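Local coordinates for hypothetical protein, haloacid dehalogenase-like hydrolase (Bacillus subtilis, PDB 1NRW) that removes phosphate from phosphorylated five- and six-carbon sugars and nucleoside monophosphates in vitro, and less readily from flavin mononucleotide, at residues Asp10-Gly13 with Lys19-Val22; Gly13-Ser18 with Leu24-Ala29; Arg46-Val51 with Val71-Glu76; Asp127-Ala132 with Gln143-Gln148. All blocks are in the same frame, centred on the assembly; numbering follows the deposited sequence.

Interaction 1. Residues Asp10-Gly13 with Lys19-Val22; sequences DLDG and KHQV. With CA (calcium ion), chain D; PO4 (phosphate ion), chain B.
Asp12 and His20 meet through a carboxylate oxygen and the far end of an imidazole. OD1 of Asp12 comes obliquely to the ring, 3.0 Å from His20 CE1 and likewise 3.0 Å from His20 NE2. Carboxylate and ring planes are turned 56° apart, and the angle at NE2 is too poor for a hydrogen bond, which makes this close polar packing. His20 was modelled in two conformers, and this geometry belongs to one of them. There its ND1 is hydrogen-bonded to OE1 of Gln148.

Asp12 places CG anti to its own carbonyl carbon (chi1 -69°), which sets its carboxylate between histidine and phosphate: OD2 lies 2.6 Å from phosphate O4 and forms a salt bridge with Arg46 NE. The Asp12 backbone works as well, N donating to phosphate O4 at 3.2 Å (N-H...O 162°) and O binding calcium at 2.5 Å. Asp10 grips the same metal through OD2 at 2.4 Å, and Asp240 and Ser241 add two further protein ligands. With an alanine in place of Asp12, Arg46 NE would probably lose its carboxylate partner, and the modelled His20 conformer its packing against OD1.

At the C-terminal end of strand 6-10, Asp10 and Asp12, separated by one residue, form the DxD signature of the haloacid dehalogenase superfamily, its first conserved motif, in which Asp10 is, by similarity, the nucleophile.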
loop_
_atom_site.group_PDB
_atom_site.type_symbol
_atom_site.label_atom_id
_atom_site.label_comp_id
_atom_site.label_asym_id
_atom_site.label_seq_id
_atom_site.Cartn_x
_atom_site.Cartn_y
_atom_site.Cartn_z
ATOM N N ASP A 10 -5.509 2.730 -5.377
ATOM C CA ASP A 10 -4.283 2.767 -4.582
ATOM C C ASP A 10 -4.303 4.050 -3.744
ATOM O O ASP A 10 -4.934 5.038 -4.125
ATOM C CB ASP A 10 -3.078 2.732 -5.523
ATOM C CG ASP A 10 -1.756 2.663 -4.795
ATOM O OD1 ASP A 10 -1.707 2.316 -3.593
ATOM O OD2 ASP A 10 -0.746 2.946 -5.459
ATOM N N LEU A 11 -3.624 4.035 -2.600
ATOM C CA LEU A 11 -3.610 5.198 -1.714
ATOM C C LEU A 11 -2.504 6.188 -2.077
ATOM O O LEU A 11 -2.766 7.212 -2.706
ATOM C CB LEU A 11 -3.451 4.735 -0.263
ATOM C CG LEU A 11 -3.450 5.805 0.834
ATOM C CD1 LEU A 11 -4.830 6.424 1.007
ATOM C CD2 LEU A 11 -2.990 5.152 2.134
ATOM N N ASP A 12 -1.266 5.885 -1.691
ATOM C CA ASP A 12 -0.140 6.774 -1.997
ATOM C C ASP A 12 0.062 6.945 -3.503
ATOM O O ASP A 12 -0.111 6.002 -4.260
ATOM C CB ASP A 12 1.146 6.215 -1.382
ATOM C CG ASP A 12 1.136 6.277 0.128
ATOM O OD1 ASP A 12 1.475 7.343 0.676
ATOM O OD2 ASP A 12 0.771 5.271 0.766
ATOM N N GLY A 13 0.409 8.156 -3.931
ATOM C CA GLY A 13 0.663 8.417 -5.340
ATOM C C GLY A 13 -0.513 8.254 -6.283
ATOM O O GLY A 13 -0.371 8.418 -7.497
ATOM N N LYS A 19 0.924 16.074 -1.357
ATOM C CA LYS A 19 0.904 16.618 -0.002
ATOM C C LYS A 19 0.121 15.670 0.897
ATOM O O LYS A 19 -0.221 15.998 2.036
ATOM C CB LYS A 19 0.279 18.014 0.005
ATOM C CG LYS A 19 1.221 19.066 -0.559
ATOM C CD LYS A 19 0.674 20.481 -0.422
ATOM C CE LYS A 19 -0.433 20.763 -1.415
ATOM N NZ LYS A 19 -0.771 22.220 -1.441
ATOM N N HIS A 20 -0.143 14.481 0.357
ATOM C CA HIS A 20 -0.900 13.427 1.024
ATOM C C HIS A 20 -2.282 13.843 1.500
ATOM O O HIS A 20 -2.746 13.441 2.570
ATOM C CB HIS A 20 -0.098 12.807 2.174
ATOM C CG HIS A 20 0.813 11.704 1.734
ATOM N ND1 HIS A 20 1.376 10.806 2.613
ATOM C CD2 HIS A 20 1.257 11.353 0.502
ATOM C CE1 HIS A 20 2.128 9.949 1.945
ATOM N NE2 HIS A 20 2.073 10.259 0.661
ATOM N N GLN A 21 -2.941 14.648 0.678
ATOM C CA GLN A 21 -4.288 15.099 0.961
ATOM C C GLN A 21 -5.192 14.366 -0.019
ATOM O O GLN A 21 -4.725 13.858 -1.045
ATOM C CB GLN A 21 -4.429 16.597 0.679
ATOM C CG GLN A 21 -3.380 17.481 1.316
ATOM C CD GLN A 21 -3.385 18.878 0.725
ATOM O OE1 GLN A 21 -3.561 19.051 -0.482
ATOM N NE2 GLN A 21 -3.168 19.883 1.568
ATOM N N VAL A 22 -6.473 14.292 0.312
ATOM C CA VAL A 22 -7.460 13.738 -0.594
ATOM C C VAL A 22 -8.110 15.037 -1.067
ATOM O O VAL A 22 -8.730 15.750 -0.273
ATOM C CB VAL A 22 -8.513 12.875 0.119
ATOM C CG1 VAL A 22 -9.593 12.470 -0.880
ATOM C CG2 VAL A 22 -7.856 11.637 0.727
HETATM CA CA CA D . 1.331 4.025 -4.843
HETATM P P PO4 B . 0.812 2.399 -1.305
HETATM O O1 PO4 B . 0.656 2.890 -2.688
HETATM O O2 PO4 B . 0.514 0.944 -1.264
HETATM O O3 PO4 B . 2.206 2.637 -0.858
HETATM O O4 PO4 B . -0.132 3.126 -0.424
HETATM O O HOH W 1 3.242 5.616 -4.732
#

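Interaction 2. Residues Gly13-Ser18 with Leu24-Ala29; sequences GTLLNS and LENENA
Asn26 reaches across to the backbone of Leu15, and this one amide carries nearly all of the contact. Its helix, 24-35, of which residues 24-29 are the first turns, begins regularly: Leu24 O accepts from Asn28 N, and Glu25 O from Ala29 N, each at 2.9 Å, so Asn26 projects from a regularly hydrogen-bonded helical turn.

Asn26 is the buried residue of this helix that faces residues 13-18. Its CG lies anti to the carbonyl carbon, beside the backbone N, and ND2 donates to Leu15 O at 3.1 Å. The bond is moderately bent, with an N-H...O angle of 142°. Leu15 O sits just 4° out of the amide plane of Asn26, as expected for an amide hydrogen, while ND2 is tilted 23° from the carbonyl plane of Leu15. ND2 also donates to water 2 (2.9 Å to ND2), which in turn donates to Thr14 O at 2.7 Å. Two successive carbonyls are thus held by one nitrogen, directly and through a water. OD1 of Asn26 accepts from Ala281 N, which settles which end of the amide is which. Alongside, Leu15 CD1 packs 4.0 Å from Asn26 ND2, the two side chains running past each other in opposite directions.

Farther along, Ala29 packs against Ala281 and Met284 of helix 279-286.

The wide pi-type turn that Asn26 fastens follows strand 6-10 and is consistent with the squiggle, the helical turn after the first strand of the haloacid dehalogenase Rossmannoid fold.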
loop_
_atom_site.group_PDB
_atom_site.type_symbol
_atom_site.label_atom_id
_atom_site.label_comp_id
_atom_site.label_asym_id
_atom_site.label_seq_id
_atom_site.Cartn_x
_atom_site.Cartn_y
_atom_site.Cartn_z
ATOM N N GLY A 13 0.409 8.156 -3.931
ATOM C CA GLY A 13 0.663 8.417 -5.340
ATOM C C GLY A 13 -0.513 8.254 -6.283
ATOM O O GLY A 13 -0.371 8.418 -7.497
ATOM N N THR A 14 -1.680 7.948 -5.727
ATOM C CA THR A 14 -2.873 7.730 -6.536
ATOM C C THR A 14 -4.026 8.553 -5.967
ATOM O O THR A 14 -4.307 9.647 -6.470
ATOM C CB THR A 14 -3.188 6.212 -6.565
ATOM O OG1 THR A 14 -2.092 5.533 -7.196
ATOM C CG2 THR A 14 -4.470 5.908 -7.343
ATOM N N LEU A 15 -4.688 8.054 -4.922
ATOM C CA LEU A 15 -5.776 8.818 -4.314
ATOM C C LEU A 15 -5.192 10.057 -3.636
ATOM O O LEU A 15 -5.782 11.141 -3.670
ATOM C CB LEU A 15 -6.524 7.981 -3.269
ATOM C CG LEU A 15 -7.696 8.694 -2.579
ATOM C CD1 LEU A 15 -8.790 8.987 -3.608
ATOM C CD2 LEU A 15 -8.244 7.824 -1.450
ATOM N N LEU A 16 -4.032 9.893 -3.010
ATOM C CA LEU A 16 -3.391 11.014 -2.330
ATOM C C LEU A 16 -2.531 11.834 -3.279
ATOM O O LEU A 16 -1.862 11.280 -4.154
ATOM C CB LEU A 16 -2.508 10.503 -1.190
ATOM C CG LEU A 16 -3.231 9.687 -0.110
ATOM C CD1 LEU A 16 -2.220 9.180 0.900
ATOM C CD2 LEU A 16 -4.288 10.541 0.581
ATOM N N ASN A 17 -2.552 13.155 -3.112
ATOM C CA ASN A 17 -1.709 14.002 -3.938
ATOM C C ASN A 17 -0.326 14.055 -3.290
ATOM O O ASN A 17 -0.067 13.337 -2.315
ATOM C CB ASN A 17 -2.308 15.411 -4.103
ATOM C CG ASN A 17 -2.423 16.181 -2.798
ATOM O OD1 ASN A 17 -1.849 15.816 -1.771
ATOM N ND2 ASN A 17 -3.159 17.291 -2.850
ATOM N N SER A 18 0.555 14.900 -3.814
ATOM C CA SER A 18 1.918 14.996 -3.301
ATOM C C SER A 18 2.037 15.592 -1.897
ATOM O O SER A 18 3.125 15.616 -1.313
ATOM C CB SER A 18 2.800 15.764 -4.294
ATOM O OG SER A 18 2.311 17.074 -4.520
ATOM N N LEU A 24 -10.574 17.847 -2.884
ATOM C CA LEU A 24 -12.021 17.963 -2.875
ATOM C C LEU A 24 -12.574 17.199 -4.074
ATOM O O LEU A 24 -13.593 16.516 -3.969
ATOM C CB LEU A 24 -12.452 19.434 -2.953
ATOM C CG LEU A 24 -12.021 20.375 -1.826
ATOM C CD1 LEU A 24 -12.713 21.718 -2.012
ATOM C CD2 LEU A 24 -12.391 19.785 -0.473
ATOM N N GLU A 25 -11.885 17.306 -5.212
ATOM C CA GLU A 25 -12.315 16.625 -6.430
ATOM C C GLU A 25 -12.340 15.112 -6.261
ATOM O O GLU A 25 -13.295 14.443 -6.679
ATOM C CB GLU A 25 -11.402 16.984 -7.611
ATOM C CG GLU A 25 -11.606 18.389 -8.155
ATOM C CD GLU A 25 -10.778 19.445 -7.450
ATOM O OE1 GLU A 25 -10.267 19.188 -6.335
ATOM O OE2 GLU A 25 -10.644 20.553 -8.017
ATOM N N ASN A 26 -11.287 14.567 -5.656
ATOM C CA ASN A 26 -11.232 13.127 -5.437
ATOM C C ASN A 26 -12.263 12.671 -4.416
ATOM O O ASN A 26 -12.876 11.613 -4.581
ATOM C CB ASN A 26 -9.830 12.697 -4.999
ATOM C CG ASN A 26 -8.877 12.521 -6.175
ATOM O OD1 ASN A 26 -9.246 12.733 -7.334
ATOM N ND2 ASN A 26 -7.647 12.128 -5.880
ATOM N N GLU A 27 -12.473 13.462 -3.366
ATOM C CA GLU A 27 -13.463 13.084 -2.367
ATOM C C GLU A 27 -14.837 13.048 -3.022
ATOM O O GLU A 27 -15.598 12.107 -2.820
ATOM C CB GLU A 27 -13.491 14.066 -1.190
ATOM C CG GLU A 27 -14.405 13.582 -0.063
ATOM C CD GLU A 27 -14.569 14.583 1.064
ATOM O OE1 GLU A 27 -13.741 15.510 1.172
ATOM O OE2 GLU A 27 -15.527 14.431 1.851
ATOM N N ASN A 28 -15.155 14.077 -3.804
ATOM C CA ASN A 28 -16.441 14.127 -4.490
ATOM C C ASN A 28 -16.601 12.947 -5.443
ATOM O O ASN A 28 -17.679 12.358 -5.531
ATOM C CB ASN A 28 -16.596 15.443 -5.265
ATOM C CG ASN A 28 -16.851 16.636 -4.352
ATOM O OD1 ASN A 28 -17.673 16.569 -3.438
ATOM N ND2 ASN A 28 -16.156 17.741 -4.610
ATOM N N ALA A 29 -15.529 12.597 -6.152
ATOM C CA ALA A 29 -15.574 11.477 -7.093
ATOM C C ALA A 29 -15.845 10.156 -6.371
ATOM O O ALA A 29 -16.603 9.317 -6.866
ATOM C CB ALA A 29 -14.263 11.392 -7.880
HETATM O O HOH W 2 -5.595 11.601 -7.893
#

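Interaction 3. Residues Arg46-Val51 with Val71-Glu76; sequences RAHFDV and VIHDPE
His48 swings its ring anti to the backbone N (chi1 175°), whereas His73 holds CG anti to the carbonyl carbon (chi1 -77°), and these two settings lay one imidazole over the other. The pair joins helix 48-55 to strand 71-73 in the Rossmannoid core of the haloacid dehalogenase fold, where that strand runs antiparallel to both its neighbours, 63-66 and 79-82, near one margin of the main sheet.

The evidence for a face-to-face stack is direct: the ring centroids of His48 and His73 are 3.8 Å apart and the planes diverge by 15°. The overlap is not symmetrical. ND1 of His73 sits toward the rim of the His48 ring, whereas CD2 of His48 lies over the centre of the His73 ring. Such close imidazoles would probably disfavour both carrying a positive charge together. Both residues are partly exposed, and the sheet flanks them: His48 also touches Val64 and Ser66, and His73 touches Leu79.

At its start the helix is fixed by Asp50, whose OD2 accepts from the N of Ala47, the N-cap residue, at 3.1 Å. Asp50 N returns a bond to Ala47 O at 2.9 Å. This fixes the first turn, from which His48 projects. The nearest approaches within the stack include His48 CE1 to His73 CB at 3.6 Å and, equally close, His48 CG to His73 ND1 at 3.6 Å.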
loop_
_atom_site.group_PDB
_atom_site.type_symbol
_atom_site.label_atom_id
_atom_site.label_comp_id
_atom_site.label_asym_id
_atom_site.label_seq_id
_atom_site.Cartn_x
_atom_site.Cartn_y
_atom_site.Cartn_z
ATOM N N ARG A 46 0.218 0.025 3.427
ATOM C CA ARG A 46 0.214 0.530 4.798
ATOM C C ARG A 46 -0.799 -0.201 5.675
ATOM O O ARG A 46 -1.508 -1.093 5.218
ATOM C CB ARG A 46 -0.096 2.027 4.818
ATOM C CG ARG A 46 0.967 2.911 4.166
ATOM C CD ARG A 46 0.529 4.354 4.253
ATOM N NE ARG A 46 1.348 5.252 3.448
ATOM C CZ ARG A 46 2.356 5.977 3.920
ATOM N NH1 ARG A 46 2.688 5.910 5.205
ATOM N NH2 ARG A 46 3.010 6.801 3.110
ATOM N N ALA A 47 -0.870 0.192 6.943
ATOM C CA ALA A 47 -1.796 -0.432 7.875
ATOM C C ALA A 47 -3.203 0.141 7.754
ATOM O O ALA A 47 -3.391 1.279 7.329
ATOM C CB ALA A 47 -1.286 -0.251 9.304
ATOM N N HIS A 48 -4.196 -0.654 8.139
ATOM C CA HIS A 48 -5.570 -0.190 8.101
ATOM C C HIS A 48 -5.723 1.113 8.904
ATOM O O HIS A 48 -6.424 2.028 8.477
ATOM C CB HIS A 48 -6.504 -1.279 8.663
ATOM C CG HIS A 48 -7.937 -0.854 8.778
ATOM N ND1 HIS A 48 -8.734 -0.596 7.683
ATOM C CD2 HIS A 48 -8.717 -0.647 9.866
ATOM C CE1 HIS A 48 -9.942 -0.247 8.091
ATOM N NE2 HIS A 48 -9.957 -0.272 9.412
ATOM N N PHE A 49 -5.063 1.203 10.058
ATOM C CA PHE A 49 -5.178 2.413 10.864
ATOM C C PHE A 49 -4.537 3.638 10.216
ATOM O O PHE A 49 -4.896 4.768 10.537
ATOM C CB PHE A 49 -4.636 2.188 12.289
ATOM C CG PHE A 49 -3.281 1.534 12.352
ATOM C CD1 PHE A 49 -2.140 2.212 11.939
ATOM C CD2 PHE A 49 -3.145 0.250 12.871
ATOM C CE1 PHE A 49 -0.879 1.619 12.049
ATOM C CE2 PHE A 49 -1.892 -0.352 12.984
ATOM C CZ PHE A 49 -0.757 0.334 12.572
ATOM N N ASP A 50 -3.603 3.419 9.294
ATOM C CA ASP A 50 -2.960 4.533 8.585
ATOM C C ASP A 50 -3.999 5.128 7.637
ATOM O O ASP A 50 -4.060 6.343 7.439
ATOM C CB ASP A 50 -1.758 4.069 7.750
ATOM C CG ASP A 50 -0.544 3.746 8.592
ATOM O OD1 ASP A 50 -0.304 4.457 9.590
ATOM O OD2 ASP A 50 0.186 2.791 8.240
ATOM N N VAL A 51 -4.817 4.262 7.042
ATOM C CA VAL A 51 -5.849 4.724 6.124
ATOM C C VAL A 51 -6.934 5.451 6.910
ATOM O O VAL A 51 -7.404 6.506 6.496
ATOM C CB VAL A 51 -6.488 3.545 5.346
ATOM C CG1 VAL A 51 -7.540 4.072 4.374
ATOM C CG2 VAL A 51 -5.411 2.771 4.593
ATOM N N VAL A 71 -4.693 -7.897 4.454
ATOM C CA VAL A 71 -5.846 -7.562 5.285
ATOM C C VAL A 71 -6.973 -6.854 4.535
ATOM O O VAL A 71 -6.729 -5.988 3.689
ATOM C CB VAL A 71 -5.402 -6.668 6.476
ATOM C CG1 VAL A 71 -6.586 -6.353 7.374
ATOM C CG2 VAL A 71 -4.302 -7.365 7.263
ATOM N N ILE A 72 -8.213 -7.228 4.849
ATOM C CA ILE A 72 -9.382 -6.616 4.221
ATOM C C ILE A 72 -10.426 -6.237 5.271
ATOM O O ILE A 72 -10.778 -7.055 6.127
ATOM C CB ILE A 72 -10.072 -7.569 3.214
ATOM C CG1 ILE A 72 -9.077 -8.047 2.156
ATOM C CG2 ILE A 72 -11.259 -6.862 2.574
ATOM C CD1 ILE A 72 -9.688 -8.986 1.122
ATOM N N HIS A 73 -10.909 -4.996 5.202
ATOM C CA HIS A 73 -11.944 -4.487 6.104
ATOM C C HIS A 73 -13.045 -3.870 5.242
ATOM O O HIS A 73 -12.778 -3.401 4.126
ATOM C CB HIS A 73 -11.409 -3.384 7.036
ATOM C CG HIS A 73 -10.590 -3.881 8.186
ATOM N ND1 HIS A 73 -9.230 -4.091 8.103
ATOM C CD2 HIS A 73 -10.936 -4.171 9.464
ATOM C CE1 HIS A 73 -8.774 -4.483 9.279
ATOM N NE2 HIS A 73 -9.789 -4.539 10.123
ATOM N N ASP A 74 -14.275 -3.863 5.747
ATOM C CA ASP A 74 -15.362 -3.256 4.998
ATOM C C ASP A 74 -15.445 -1.779 5.396
ATOM O O ASP A 74 -14.670 -1.320 6.241
ATOM C CB ASP A 74 -16.691 -4.008 5.226
ATOM C CG ASP A 74 -17.364 -3.686 6.548
ATOM O OD1 ASP A 74 -16.869 -2.843 7.329
ATOM O OD2 ASP A 74 -18.431 -4.299 6.798
ATOM N N PRO A 75 -16.369 -1.017 4.790
ATOM C CA PRO A 75 -16.516 0.414 5.095
ATOM C C PRO A 75 -16.677 0.793 6.568
ATOM O O PRO A 75 -16.211 1.852 6.995
ATOM C CB PRO A 75 -17.727 0.813 4.258
ATOM C CG PRO A 75 -17.590 -0.062 3.057
ATOM C CD PRO A 75 -17.272 -1.401 3.690
ATOM N N GLU A 76 -17.336 -0.061 7.339
ATOM C CA GLU A 76 -17.551 0.208 8.754
ATOM C C GLU A 76 -16.453 -0.366 9.641
ATOM O O GLU A 76 -16.546 -0.306 10.868
ATOM C CB GLU A 76 -18.910 -0.340 9.200
ATOM C CG GLU A 76 -20.099 0.403 8.622
ATOM C CD GLU A 76 -20.067 1.887 8.941
ATOM O OE1 GLU A 76 -19.892 2.242 10.126
ATOM O OE2 GLU A 76 -20.221 2.702 8.005
#

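Interaction 4. Residues Asp127-Ala132 with Gln143-Gln148; sequences DRFRSA and QAAEVQ
Phe129, Ala145 and Ala144 bury the most surface here, the phenylalanine far more than either alanine. They join helices 118-132 and 138-150, a helical pair beside the six-stranded sheet of the cap domain, the module that accompanies the Rossmannoid core in Cof-type phosphatases. The axes of the two short segments approach to 10.1 Å and their directions differ by 136°, so the segments run roughly antiparallel but well splayed.

One aromatic side chain spans that separation. With CG of Phe129 anti to the carbonyl carbon (chi1 -86°), its ring reaches the opposing backbone, and the small alanines let it come close. Over one face lies the backbone of Ala145, with N 3.6 Å from Phe129 CZ and CA 3.4 Å from Phe129 CE1. The methyl of Ala144 comes in obliquely, its CB 3.3 Å from Phe129 CE2, a tight apolar contact. Leu141 also touches the ring, Leu122 and Leu126 pack on Ala145, and His20, in its modelled conformer, stacks on Phe129, tying the cap to the core. Reducing Phe129 to an alanine would probably open a gap between the helices and leave that conformer of His20 without its stacking partner.

Within helix 118-132, Asp127 O accepts from both Ser131 N (2.9 Å) and Ser131 OG (2.7 Å), from opposite faces of its plane. At the ring's edge, near its plane, the last neighbour is Gln148, whose CB lies 4.3 Å from Phe129 CE1.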
loop_
_atom_site.group_PDB
_atom_site.type_symbol
_atom_site.label_atom_id
_atom_site.label_comp_id
_atom_site.label_asym_id
_atom_site.label_seq_id
_atom_site.Cartn_x
_atom_site.Cartn_y
_atom_site.Cartn_z
ATOM N N ASP A 127 11.004 8.759 0.929
ATOM C CA ASP A 127 11.269 7.971 -0.273
ATOM C C ASP A 127 9.942 7.630 -0.967
ATOM O O ASP A 127 9.867 7.602 -2.196
ATOM C CB ASP A 127 12.034 6.690 0.088
ATOM C CG ASP A 127 12.343 5.822 -1.130
ATOM O OD1 ASP A 127 12.885 6.349 -2.126
ATOM O OD2 ASP A 127 12.051 4.608 -1.087
ATOM N N ARG A 128 8.900 7.370 -0.179
ATOM C CA ARG A 128 7.584 7.067 -0.747
ATOM C C ARG A 128 7.085 8.282 -1.535
ATOM O O ARG A 128 6.654 8.150 -2.682
ATOM C CB ARG A 128 6.563 6.762 0.352
ATOM C CG ARG A 128 6.739 5.460 1.119
ATOM C CD ARG A 128 5.676 5.442 2.220
ATOM N NE ARG A 128 5.672 4.260 3.080
ATOM C CZ ARG A 128 5.090 3.103 2.776
ATOM N NH1 ARG A 128 4.467 2.948 1.615
ATOM N NH2 ARG A 128 5.088 2.114 3.660
ATOM N N PHE A 129 7.133 9.453 -0.899
ATOM C CA PHE A 129 6.692 10.708 -1.509
ATOM C C PHE A 129 7.449 10.993 -2.804
ATOM O O PHE A 129 6.850 11.246 -3.844
ATOM C CB PHE A 129 6.929 11.900 -0.566
ATOM C CG PHE A 129 5.819 12.160 0.422
ATOM C CD1 PHE A 129 5.730 11.434 1.610
ATOM C CD2 PHE A 129 4.892 13.181 0.188
ATOM C CE1 PHE A 129 4.745 11.721 2.553
ATOM C CE2 PHE A 129 3.895 13.481 1.126
ATOM C CZ PHE A 129 3.823 12.750 2.312
ATOM N N ARG A 130 8.778 10.968 -2.726
ATOM C CA ARG A 130 9.615 11.254 -3.887
ATOM C C ARG A 130 9.465 10.265 -5.035
ATOM O O ARG A 130 9.562 10.643 -6.201
ATOM C CB ARG A 130 11.088 11.326 -3.466
ATOM C CG ARG A 130 11.369 12.413 -2.441
ATOM C CD ARG A 130 12.838 12.451 -2.044
ATOM N NE ARG A 130 13.695 12.829 -3.162
ATOM C CZ ARG A 130 15.011 12.985 -3.071
ATOM N NH1 ARG A 130 15.627 12.793 -1.912
ATOM N NH2 ARG A 130 15.712 13.343 -4.140
ATOM N N SER A 131 9.237 8.999 -4.713
ATOM C CA SER A 131 9.090 7.990 -5.753
ATOM C C SER A 131 7.787 8.173 -6.514
ATOM O O SER A 131 7.733 7.964 -7.726
ATOM C CB SER A 131 9.145 6.587 -5.140
ATOM O OG SER A 131 10.421 6.352 -4.566
ATOM N N ALA A 132 6.741 8.573 -5.796
ATOM C CA ALA A 132 5.427 8.780 -6.396
ATOM C C ALA A 132 5.402 10.042 -7.249
ATOM O O ALA A 132 4.790 10.064 -8.316
ATOM C CB ALA A 132 4.368 8.875 -5.309
ATOM N N GLN A 143 7.797 18.550 4.079
ATOM C CA GLN A 143 6.823 19.089 5.022
ATOM C C GLN A 143 5.652 18.135 5.169
ATOM O O GLN A 143 5.174 17.888 6.276
ATOM C CB GLN A 143 6.305 20.454 4.558
ATOM C CG GLN A 143 5.222 21.022 5.471
ATOM C CD GLN A 143 4.657 22.342 4.979
ATOM O OE1 GLN A 143 5.379 23.334 4.848
ATOM N NE2 GLN A 143 3.357 22.362 4.705
ATOM N N ALA A 144 5.191 17.604 4.043
ATOM C CA ALA A 144 4.071 16.675 4.051
ATOM C C ALA A 144 4.473 15.350 4.690
ATOM O O ALA A 144 3.684 14.739 5.411
ATOM C CB ALA A 144 3.575 16.449 2.630
ATOM N N ALA A 145 5.699 14.905 4.425
ATOM C CA ALA A 145 6.193 13.650 4.989
ATOM C C ALA A 145 6.250 13.740 6.510
ATOM O O ALA A 145 6.019 12.755 7.211
ATOM C CB ALA A 145 7.575 13.326 4.433
ATOM N N GLU A 146 6.563 14.928 7.018
ATOM C CA GLU A 146 6.641 15.138 8.457
ATOM C C GLU A 146 5.238 15.083 9.058
ATOM O O GLU A 146 5.028 14.485 10.113
ATOM C CB GLU A 146 7.307 16.484 8.756
ATOM C CG GLU A 146 8.690 16.616 8.141
ATOM C CD GLU A 146 9.309 17.979 8.355
ATOM O OE1 GLU A 146 8.572 18.986 8.305
ATOM O OE2 GLU A 146 10.540 18.048 8.555
ATOM N N VAL A 147 4.272 15.695 8.381
ATOM C CA VAL A 147 2.902 15.670 8.877
ATOM C C VAL A 147 2.449 14.213 8.915
ATOM O O VAL A 147 1.826 13.768 9.879
ATOM C CB VAL A 147 1.954 16.481 7.969
ATOM C CG1 VAL A 147 0.532 16.396 8.501
ATOM C CG2 VAL A 147 2.408 17.932 7.914
ATOM N N GLN A 148 2.781 13.469 7.865
ATOM C CA GLN A 148 2.427 12.055 7.777
ATOM C C GLN A 148 3.012 11.257 8.942
ATOM O O GLN A 148 2.322 10.465 9.588
ATOM C CB GLN A 148 2.960 11.464 6.475
ATOM C CG GLN A 148 2.605 9.999 6.289
ATOM C CD GLN A 148 1.114 9.806 6.106
ATOM O OE1 GLN A 148 0.508 10.436 5.245
ATOM N NE2 GLN A 148 0.516 8.935 6.911
#

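Overall arrangement
Interactions 1 and 2 share Gly13 and the helix 11-15, but use it differently: interaction 1 is polar and partly buried at the metal and phosphate, whereas interaction 2 is a buried amide-to-backbone bond behind that site. Interaction 3 is a surface stack of two imidazoles between helix 48-55 and strand 71-73 of the core sheet, and interaction 4 a buried apolar contact within the cap. In its modelled conformer, His20 connects the two domains through Gln148 and Phe129 of interaction 4. Arg46 links the 46-51 segment of interaction 3 to the site of interaction 1 and lies beside the cap. Interactions 2 and 3 do not touch; their nearest atoms are about 6 Å apart.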